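Local coordinates for pyridoxamine 5'-phosphate oxidase-related, FMN-binding protein (Mycobacterium smegmatis, PDB 6ECI), which binds flavin-adenine dinucleotide and probably sequesters this cofactor, helping mycobacteria withstand hypoxic and oxidative stress, at residues Ser8-Glu11 with Cys12-Leu16. Residues are numbered along the deposited sequence; the frame is centred on the assembly and turned at random.
Sequences SATE and CWDLL
Cys-12 N reaches back to Ser-8 O (3.2 Å) and Trp-13 N to Ala-9 O (3.1 Å, N-H...O 172°), the i to i+4 bonds that start helix 9-16, and Leu-15 N continues the pattern to Glu-11 O at 2.8 Å. Ser-8, with its extended psi, occupies the N-cap. Glu-11, three residues on, turns its extended chain back over the first turn, and its OE2 accepts two bonds from that one residue: from Ser-8 N at 2.7 Å and from Ser-8 OG at 2.6 Å. Both donors approach the anti side of the carboxylate, the backbone N-H lying 33° out of its plane and the hydroxyl closer to it. The bond to Ser-8 N is the glutamate-to-backbone half of a capping box.

Across the turn, the side chains lie mainly against carbonyl oxygens of the preceding turn. In Trp-13, CG stands beside its own backbone N (chi1 -73°), which brings CD1 obliquely alongside Ala-9 O, and Trp-13 CD1 lies 4.4 Å from Ala-9 CB, a loose apolar contact. Leu-15 sets CB and CG against Glu-11 O, the oxygen that receives its own N-H.

One flank of the helix faces the sheet: Cys-12 and Leu-16 meet Val-80, Cys-12 and Trp-13 meet Ile-122, and Trp-13 and Leu-16 meet Val-41. Asp-14, on an exposed flank, forms a salt bridge with Lys-17. The Cys-12 side chain comes within about 7 Å of bound FAD without touching it, while Leu-15 packs on Trp-78 of the FAD pocket.

Two donors on OE2 should restrict the Glu-11 head group by holding that oxygen. A negative charge beside the helix N-terminus should also interact favourably with the helix dipole, which would probably help Glu-11 remain ionised.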
ATOM      1  N   SER B   8      12.533  15.719  -1.528  1.00 39.74           N
ATOM      2  CA  SER B   8      13.540  15.508  -2.553  1.00 34.24           C
ATOM      3  C   SER B   8      13.809  14.016  -2.729  1.00 33.82           C
ATOM      4  O   SER B   8      13.344  13.175  -1.956  1.00 33.43           O
ATOM      5  CB  SER B   8      14.832  16.235  -2.193  1.00 36.90           C
ATOM      6  OG  SER B   8      15.442  15.636  -1.063  1.00 27.62           O
ATOM      7  N   ALA B   9      14.588  13.692  -3.763  1.00 33.29           N
ATOM      8  CA  ALA B   9      14.889  12.293  -4.045  1.00 26.96           C
ATOM      9  C   ALA B   9      15.761  11.680  -2.956  1.00 33.98           C
ATOM     10  O   ALA B   9      15.587  10.508  -2.603  1.00 37.56           O
ATOM     11  CB  ALA B   9      15.565  12.164  -5.408  1.00 28.19           C
ATOM     12  N   THR B  10      16.703  12.456  -2.410  1.00 36.38           N
ATOM     13  CA  THR B  10      17.610  11.908  -1.407  1.00 27.71           C
ATOM     14  C   THR B  10      16.887  11.608  -0.100  1.00 31.58           C
ATOM     15  O   THR B  10      17.287  10.693   0.631  1.00 37.79           O
ATOM     16  CB  THR B  10      18.783  12.864  -1.168  1.00 39.05           C
ATOM     17  OG1 THR B  10      19.674  12.300  -0.197  1.00 45.67           O
ATOM     18  CG2 THR B  10      18.297  14.218  -0.674  1.00 29.91           C
ATOM     19  N   GLU B  11      15.824  12.354   0.211  1.00 35.09           N
ATOM     20  CA  GLU B  11      15.037  12.043   1.399  1.00 26.96           C
ATOM     21  C   GLU B  11      14.184  10.801   1.175  1.00 27.37           C
ATOM     22  O   GLU B  11      14.060   9.958   2.071  1.00 30.59           O
ATOM     23  CB  GLU B  11      14.163  13.238   1.781  1.00 37.11           C
ATOM     24  CG  GLU B  11      14.932  14.542   1.952  1.00 43.33           C
ATOM     25  CD  GLU B  11      14.033  15.768   1.948  1.00 42.34           C
ATOM     26  OE1 GLU B  11      13.615  16.207   3.037  1.00 42.80           O
ATOM     27  OE2 GLU B  11      13.744  16.297   0.855  1.00 46.58           O
ATOM     28  N   CYS B  12      13.607  10.662  -0.022  1.00 25.90           N
ATOM     29  CA  CYS B  12      12.728   9.531  -0.306  1.00 25.11           C
ATOM     30  C   CYS B  12      13.482   8.208  -0.223  1.00 28.68           C
ATOM     31  O   CYS B  12      13.032   7.265   0.440  1.00 32.27           O
ATOM     32  CB  CYS B  12      12.091   9.693  -1.686  1.00 29.71           C
ATOM     33  SG  CYS B  12      11.009  11.127  -1.878  1.00 25.23           S
ATOM     34  N   TRP B  13      14.632   8.117  -0.897  1.00 21.30           N
ATOM     35  CA  TRP B  13      15.367   6.857  -0.934  1.00 20.01           C
ATOM     36  C   TRP B  13      15.841   6.440   0.452  1.00 30.65           C
ATOM     37  O   TRP B  13      15.935   5.241   0.740  1.00 25.36           O
ATOM     38  CB  TRP B  13      16.551   6.962  -1.894  1.00 20.38           C
ATOM     39  CG  TRP B  13      16.147   6.960  -3.335  1.00 20.97           C
ATOM     40  CD1 TRP B  13      16.222   8.005  -4.210  1.00 20.55           C
ATOM     41  CD2 TRP B  13      15.594   5.862  -4.066  1.00 17.01           C
ATOM     42  NE1 TRP B  13      15.749   7.623  -5.442  1.00 16.45           N
ATOM     43  CE2 TRP B  13      15.358   6.312  -5.380  1.00 15.73           C
ATOM     44  CE3 TRP B  13      15.274   4.542  -3.737  1.00 15.64           C
ATOM     45  CZ2 TRP B  13      14.819   5.488  -6.366  1.00 11.90           C
ATOM     46  CZ3 TRP B  13      14.740   3.725  -4.716  1.00 20.60           C
ATOM     47  CH2 TRP B  13      14.518   4.201  -6.016  1.00 14.26           C
ATOM     48  N   ASP B  14      16.138   7.406   1.325  1.00 27.33           N
ATOM     49  CA  ASP B  14      16.511   7.065   2.692  1.00 25.56           C
ATOM     50  C   ASP B  14      15.287   6.749   3.543  1.00 28.71           C
ATOM     51  O   ASP B  14      15.307   5.794   4.326  1.00 28.00           O
ATOM     52  CB  ASP B  14      17.324   8.196   3.321  1.00 30.40           C
ATOM     53  CG  ASP B  14      18.799   8.097   2.997  1.00 38.83           C
ATOM     54  OD1 ASP B  14      19.279   6.966   2.769  1.00 30.86           O
ATOM     55  OD2 ASP B  14      19.479   9.145   2.974  1.00 44.77           O
ATOM     56  N   LEU B  15      14.216   7.536   3.403  1.00 27.78           N
ATOM     57  CA  LEU B  15      12.987   7.244   4.134  1.00 24.86           C
ATOM     58  C   LEU B  15      12.490   5.835   3.834  1.00 22.51           C
ATOM     59  O   LEU B  15      11.955   5.157   4.718  1.00 26.54           O
ATOM     60  CB  LEU B  15      11.911   8.275   3.795  1.00 26.93           C
ATOM     61  CG  LEU B  15      12.022   9.625   4.503  1.00 19.22           C
ATOM     62  CD1 LEU B  15      10.902  10.545   4.069  1.00 20.11           C
ATOM     63  CD2 LEU B  15      12.015   9.442   6.008  1.00 19.26           C
ATOM     64  N   LEU B  16      12.672   5.372   2.595  1.00 27.72           N
ATOM     65  CA  LEU B  16      12.305   4.001   2.255  1.00 29.00           C
ATOM     66  C   LEU B  16      13.113   2.987   3.053  1.00 28.79           C
ATOM     67  O   LEU B  16      12.609   1.903   3.367  1.00 27.30           O
ATOM     68  CB  LEU B  16      12.492   3.764   0.756  1.00 23.40           C
ATOM     69  CG  LEU B  16      11.434   4.381  -0.156  1.00 19.10           C
ATOM     70  CD1 LEU B  16      11.676   3.985  -1.604  1.00 14.82           C
ATOM     71  CD2 LEU B  16      10.051   3.949   0.299  1.00 17.56           C
TER